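Local coordinates for triacylglycerol lipase (Clostridium botulinum, PDB 5AH1), which probably hydrolyses triacylglycerols and other carboxylic esters, including synthetic polyesters, as a zinc-binding alpha/beta-hydrolase, at residues G180-G185 and T424-I429; F329-Q334 and M441-F446. One frame throughout, in Å; residues are numbered along the deposited sequence.

Overall arrangement
The chain runs through the four segments in the order 180-185, 329-334, 424-429, 441-446. Contact 1 closes a loop of 238 residues, from the end of strand 176-181 to the loop after strand 415-417. Contact 2 opens inside that loop, on strand 327-331, and closes beyond it on helix 437-448. The two loops therefore cross. Both contacts reach the seven-stranded parallel sheet of the alpha/beta-hydrolase fold. Contact 1 ties the strand-to-helix turn to a loop, and contact 2 lays a late helix against the sheet. Their centres are about 11 Å apart. They touch directly, with a probable hydrogen bond from T424 N to Q334 O at 2.9 Å.

Contact 1: residues G180-G185 and T424-I429; sequences GHSMGG and TDHMDI. With K (potassium ion), chain C.
H181 and S182 meet H426 where a GHSMG sequence forms what is probably the nucleophile elbow of an alpha/beta-hydrolase. The sharp turn joins strand 176-181 to helix 183-197. S182 sits in it with a positive phi, the strained backbone expected of an elbow, and G184 N bonds back to H181 O. S182, H426 and D384, whose OD2 bonds to H426 ND1, are consistent with a catalytic triad, though S182 OG, in the given one of its two conformers, stands 3.8 Å from H426 NE2.

One direct hydrogen bond spans the contact. H181 NE2 donates to H426 O at 2.8 Å. The carbonyl oxygen lies at the ring edge, close to the plane of H181, but the N-H...O angle is bent, 135°. H181 CG stands anti to its backbone N (chi1 176°), which extends the ring to the H426 loop. Its other nitrogen, ND1, bonds to Y99, so the imidazole is held at both nitrogens.

A second polar link is water 1, which lies 2.8 Å from H426 NE2 and also bonds to S182 OG.

The remaining touches are packing. The CE1-NE2 corner of H181 comes over one face of the H426 ring, with the planes at 42°, neither stacked nor edge-to-face. S182 CB approaches H426 NE2 at 3.5 Å. I429 puts its CG2 branch against H181, 3.5 Å from NE2.

The loop under H426 is shaped by two aspartates. D425 OD1 accepts from M427 N, making an Asx turn, and from D428 N, making an Asx motif. D428 OD2 accepts from D425 N in return. Both carboxylates also bind the potassium ion, together with P351 O and three waters. D428 chelates it with both oxygens, and D425 OD2 binds potassium at 2.5 Å.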
loop_
_atom_site.group_PDB
_atom_site.type_symbol
_atom_site.label_atom_id
_atom_site.label_comp_id
_atom_site.label_asym_id
_atom_site.label_seq_id
_atom_site.Cartn_x
_atom_site.Cartn_y
_atom_site.Cartn_z
ATOM N N GLY A 180 0.659 5.869 2.435
ATOM C CA GLY A 180 0.740 4.490 2.000
ATOM C C GLY A 180 -0.055 4.240 0.743
ATOM O O GLY A 180 -1.234 4.556 0.677
ATOM N N HIS A 181 0.594 3.640 -0.252
ATOM C CA HIS A 181 -0.053 3.312 -1.520
ATOM C C HIS A 181 -0.449 1.850 -1.510
ATOM O O HIS A 181 0.292 1.000 -1.007
ATOM C CB HIS A 181 0.887 3.603 -2.686
ATOM C CG HIS A 181 0.345 3.200 -4.019
ATOM N ND1 HIS A 181 0.810 2.099 -4.713
ATOM C CD2 HIS A 181 -0.668 3.710 -4.759
ATOM C CE1 HIS A 181 0.149 1.993 -5.852
ATOM N NE2 HIS A 181 -0.760 2.954 -5.899
ATOM N N SER A 182 -1.588 1.525 -2.109
ATOM C CA SER A 182 -1.962 0.122 -2.248
ATOM C C SER A 182 -2.053 -0.445 -0.831
ATOM O O SER A 182 -2.558 0.208 0.079
ATOM C CB SER A 182 -0.933 -0.609 -3.154
ATOM O OG SER A 182 -0.935 -2.019 -2.977
ATOM N N MET A 183 -1.566 -1.663 -0.653
ATOM C CA MET A 183 -1.505 -2.307 0.648
ATOM C C MET A 183 -0.783 -1.468 1.720
ATOM O O MET A 183 -1.020 -1.642 2.922
ATOM C CB MET A 183 -0.799 -3.651 0.509
ATOM C CG MET A 183 -0.991 -4.573 1.684
ATOM S SD MET A 183 -0.020 -6.073 1.461
ATOM C CE MET A 183 -0.596 -6.952 2.904
ATOM N N GLY A 184 0.086 -0.554 1.296
ATOM C CA GLY A 184 0.742 0.357 2.222
ATOM C C GLY A 184 -0.242 1.134 3.096
ATOM O O GLY A 184 0.045 1.379 4.254
ATOM N N GLY A 185 -1.420 1.429 2.562
ATOM C CA GLY A 185 -2.447 2.107 3.333
ATOM C C GLY A 185 -3.013 1.256 4.470
ATOM O O GLY A 185 -3.252 1.752 5.569
ATOM N N THR A 424 -6.852 7.365 -14.014
ATOM C CA THR A 424 -5.551 7.121 -13.410
ATOM C C THR A 424 -5.532 5.702 -12.890
ATOM O O THR A 424 -6.325 5.353 -12.016
ATOM C CB THR A 424 -5.310 8.108 -12.259
ATOM O OG1 THR A 424 -5.377 9.446 -12.765
ATOM C CG2 THR A 424 -3.962 7.877 -11.609
ATOM N N ASP A 425 -4.655 4.869 -13.436
ATOM C CA ASP A 425 -4.585 3.485 -12.980
ATOM C C ASP A 425 -3.783 3.338 -11.699
ATOM O O ASP A 425 -3.174 4.283 -11.211
ATOM C CB ASP A 425 -4.162 2.493 -14.091
ATOM C CG ASP A 425 -2.671 2.487 -14.431
ATOM O OD1 ASP A 425 -1.791 2.583 -13.554
ATOM O OD2 ASP A 425 -2.383 2.309 -15.632
ATOM N N HIS A 426 -3.794 2.114 -11.177
ATOM C CA HIS A 426 -3.239 1.816 -9.878
ATOM C C HIS A 426 -1.786 2.261 -9.708
ATOM O O HIS A 426 -1.413 2.715 -8.637
ATOM C CB HIS A 426 -3.345 0.308 -9.645
ATOM C CG HIS A 426 -3.133 -0.092 -8.220
ATOM N ND1 HIS A 426 -4.046 0.189 -7.229
ATOM C CD2 HIS A 426 -2.123 -0.758 -7.616
ATOM C CE1 HIS A 426 -3.606 -0.287 -6.076
ATOM N NE2 HIS A 426 -2.442 -0.870 -6.286
ATOM N N MET A 427 -0.985 2.093 -10.757
ATOM C CA MET A 427 0.443 2.393 -10.693
ATOM C C MET A 427 0.748 3.829 -11.159
ATOM O O MET A 427 1.753 4.422 -10.744
ATOM C CB MET A 427 1.243 1.356 -11.498
ATOM C CG MET A 427 1.143 -0.053 -10.933
ATOM S SD MET A 427 2.433 -1.178 -11.515
ATOM C CE MET A 427 2.215 -1.124 -13.288
ATOM N N ASP A 428 -0.112 4.393 -12.006
ATOM C CA ASP A 428 0.096 5.749 -12.525
ATOM C C ASP A 428 0.288 6.760 -11.402
ATOM O O ASP A 428 1.052 7.726 -11.544
ATOM C CB ASP A 428 -1.114 6.221 -13.326
ATOM C CG ASP A 428 -1.280 5.513 -14.665
ATOM O OD1 ASP A 428 -0.287 4.958 -15.198
ATOM O OD2 ASP A 428 -2.420 5.515 -15.192
ATOM N N ILE A 429 -0.437 6.584 -10.303
ATOM C CA ILE A 429 -0.417 7.561 -9.217
ATOM C C ILE A 429 0.910 7.580 -8.457
ATOM O O ILE A 429 1.193 8.538 -7.736
ATOM C CB ILE A 429 -1.628 7.358 -8.248
ATOM C CG1 ILE A 429 -1.760 8.498 -7.220
ATOM C CG2 ILE A 429 -1.550 5.972 -7.562
ATOM C CD1 ILE A 429 -1.889 9.898 -7.826
HETATM K K K C . -1.761 4.162 -17.149
HETATM O O HOH W 1 -0.886 -3.049 -5.394
HETATM O O HOH W 2 -1.909 3.678 -19.533
HETATM O O HOH W 3 0.233 2.835 -17.588
HETATM O O HOH W 4 -0.341 6.164 -17.867
#

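Contact 2: residues F329-Q334 and M441-F446; sequences FSWTTQ and MDYASF
W331 donates its indole N-H to the Y443 hydroxyl, where helix 437-448 packs on the parallel sheet of the alpha/beta-hydrolase fold. The bond from W331 NE1 to Y443 OH is 3.2 Å long and nearly straight, 174°. The oxygen lies in the indole plane. The same indole turns its edge to the face of Y443, with the planes at 83°, an offset edge-to-face pair. W331 CZ2 comes to 3.9 Å from Y443 CE1. One tyrosine thus meets the tryptophan with both its hydroxyl and its ring.

F329 approaches the same hydroxyl from two residues earlier on the strand. Its CB is 3.2 Å from Y443 OH, a close contact without a hydrogen bond. Its ring reaches on to F446, whose edge points toward the F329 face in a second offset edge-to-face pair. The nearest atoms there are F329 CE1 and F446 CE1, at 3.9 Å.

The backbones set up these meetings. F329 and W331 are two apart on strand 327-331 and point to the same side. Y443 and F446 are three apart, about one helical turn. Both helix rings extend with CG anti to the backbone N (chi1 -166° for Y443). The side chains of both sides together span the 13.2 Å between the axes of strand 329-331 and helix 441-446, which run nearly antiparallel.

Further out, W439 packs edge-to-face with W331, and F64 does so with F446. The neighbouring strand 221-227 supplies S225, whose OG is hydrogen-bonded to Y443 OH. That buried oxygen therefore has two polar partners, W331 NE1 and S225 OG.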
loop_
_atom_site.group_PDB
_atom_site.type_symbol
_atom_site.label_atom_id
_atom_site.label_comp_id
_atom_site.label_asym_id
_atom_site.label_seq_id
_atom_site.Cartn_x
_atom_site.Cartn_y
_atom_site.Cartn_z
ATOM N N PHE A 329 -6.809 10.573 5.552
ATOM C CA PHE A 329 -7.145 10.969 4.190
ATOM C C PHE A 329 -7.139 9.757 3.313
ATOM O O PHE A 329 -6.235 8.951 3.402
ATOM C CB PHE A 329 -6.121 11.988 3.664
ATOM C CG PHE A 329 -6.075 13.239 4.479
ATOM C CD1 PHE A 329 -6.973 14.280 4.236
ATOM C CD2 PHE A 329 -5.171 13.366 5.518
ATOM C CE1 PHE A 329 -6.953 15.424 4.997
ATOM C CE2 PHE A 329 -5.155 14.499 6.287
ATOM C CZ PHE A 329 -6.047 15.528 6.039
ATOM N N SER A 330 -8.096 9.684 2.409
ATOM C CA SER A 330 -8.116 8.613 1.415
ATOM C C SER A 330 -8.252 9.172 0.013
ATOM O O SER A 330 -9.040 10.096 -0.239
ATOM C CB SER A 330 -9.262 7.647 1.680
ATOM O OG SER A 330 -10.478 8.366 1.701
ATOM N N TRP A 331 -7.463 8.595 -0.888
ATOM C CA TRP A 331 -7.451 8.909 -2.305
ATOM C C TRP A 331 -7.798 7.659 -3.100
ATOM O O TRP A 331 -7.230 6.582 -2.866
ATOM C CB TRP A 331 -6.072 9.419 -2.702
ATOM C CG TRP A 331 -5.702 10.682 -2.001
ATOM C CD1 TRP A 331 -5.064 10.802 -0.808
ATOM C CD2 TRP A 331 -5.987 12.016 -2.445
ATOM N NE1 TRP A 331 -4.923 12.131 -0.484
ATOM C CE2 TRP A 331 -5.474 12.900 -1.475
ATOM C CE3 TRP A 331 -6.629 12.546 -3.571
ATOM C CZ2 TRP A 331 -5.571 14.289 -1.601
ATOM C CZ3 TRP A 331 -6.730 13.909 -3.694
ATOM C CH2 TRP A 331 -6.194 14.774 -2.722
ATOM N N THR A 332 -8.747 7.827 -4.022
ATOM C CA THR A 332 -9.288 6.764 -4.861
ATOM C C THR A 332 -8.855 7.003 -6.309
ATOM O O THR A 332 -9.038 8.111 -6.836
ATOM C CB THR A 332 -10.837 6.764 -4.798
ATOM O OG1 THR A 332 -11.260 6.495 -3.453
ATOM C CG2 THR A 332 -11.424 5.719 -5.742
ATOM N N THR A 333 -8.260 5.981 -6.915
ATOM C CA THR A 333 -7.939 5.985 -8.334
ATOM C C THR A 333 -8.966 5.159 -9.093
ATOM O O THR A 333 -9.457 4.144 -8.582
ATOM C CB THR A 333 -6.512 5.439 -8.581
ATOM O OG1 THR A 333 -6.218 4.384 -7.648
ATOM C CG2 THR A 333 -5.478 6.533 -8.398
ATOM N N GLN A 334 -9.263 5.577 -10.322
ATOM C CA GLN A 334 -10.187 4.860 -11.202
ATOM C C GLN A 334 -9.678 4.932 -12.632
ATOM O O GLN A 334 -9.236 5.993 -13.064
ATOM C CB GLN A 334 -11.586 5.471 -11.133
ATOM C CG GLN A 334 -12.548 4.827 -12.126
ATOM C CD GLN A 334 -13.957 5.329 -12.011
ATOM O OE1 GLN A 334 -14.302 6.091 -11.105
ATOM N NE2 GLN A 334 -14.798 4.887 -12.932
ATOM N N MET A 441 4.276 17.273 -4.148
ATOM C CA MET A 441 4.796 18.467 -3.484
ATOM C C MET A 441 3.653 19.312 -2.912
ATOM O O MET A 441 3.738 19.802 -1.780
ATOM C CB MET A 441 5.694 19.256 -4.440
ATOM C CG MET A 441 7.025 18.505 -4.673
ATOM S SD MET A 441 8.207 19.298 -5.727
ATOM C CE MET A 441 7.393 19.086 -7.285
ATOM N N ASP A 442 2.577 19.459 -3.683
ATOM C CA ASP A 442 1.408 20.178 -3.204
ATOM C C ASP A 442 0.745 19.456 -2.043
ATOM O O ASP A 442 0.242 20.097 -1.130
ATOM C CB ASP A 442 0.397 20.411 -4.334
ATOM C CG ASP A 442 0.830 21.508 -5.292
ATOM O OD1 ASP A 442 1.803 22.236 -4.986
ATOM O OD2 ASP A 442 0.189 21.637 -6.357
ATOM N N TYR A 443 0.739 18.123 -2.060
ATOM C CA TYR A 443 0.138 17.390 -0.951
ATOM C C TYR A 443 0.975 17.553 0.308
ATOM O O TYR A 443 0.430 17.698 1.400
ATOM C CB TYR A 443 -0.024 15.905 -1.268
ATOM C CG TYR A 443 -0.922 15.145 -0.312
ATOM C CD1 TYR A 443 -2.039 15.738 0.268
ATOM C CD2 TYR A 443 -0.680 13.813 -0.026
ATOM C CE1 TYR A 443 -2.869 15.036 1.107
ATOM C CE2 TYR A 443 -1.517 13.106 0.812
ATOM C CZ TYR A 443 -2.604 13.718 1.375
ATOM O OH TYR A 443 -3.479 13.025 2.192
ATOM N N ALA A 444 2.298 17.530 0.160
ATOM C CA ALA A 444 3.171 17.728 1.317
ATOM C C ALA A 444 2.897 19.100 1.926
ATOM O O ALA A 444 2.832 19.233 3.141
ATOM C CB ALA A 444 4.636 17.611 0.932
ATOM N N SER A 445 2.766 20.112 1.076
ATOM C CA SER A 445 2.438 21.462 1.548
ATOM C C SER A 445 1.100 21.441 2.306
ATOM O O SER A 445 0.982 21.996 3.406
ATOM C CB SER A 445 2.374 22.454 0.389
ATOM O OG SER A 445 3.656 22.666 -0.184
ATOM N N PHE A 446 0.099 20.784 1.723
ATOM C CA PHE A 446 -1.218 20.656 2.334
ATOM C C PHE A 446 -1.076 20.064 3.742
ATOM O O PHE A 446 -1.588 20.624 4.710
ATOM C CB PHE A 446 -2.099 19.794 1.410
ATOM C CG PHE A 446 -3.517 19.559 1.902
ATOM C CD1 PHE A 446 -3.797 18.557 2.814
ATOM C CD2 PHE A 446 -4.568 20.311 1.405
ATOM C CE1 PHE A 446 -5.097 18.320 3.242
ATOM C CE2 PHE A 446 -5.866 20.076 1.826
ATOM C CZ PHE A 446 -6.134 19.080 2.741
#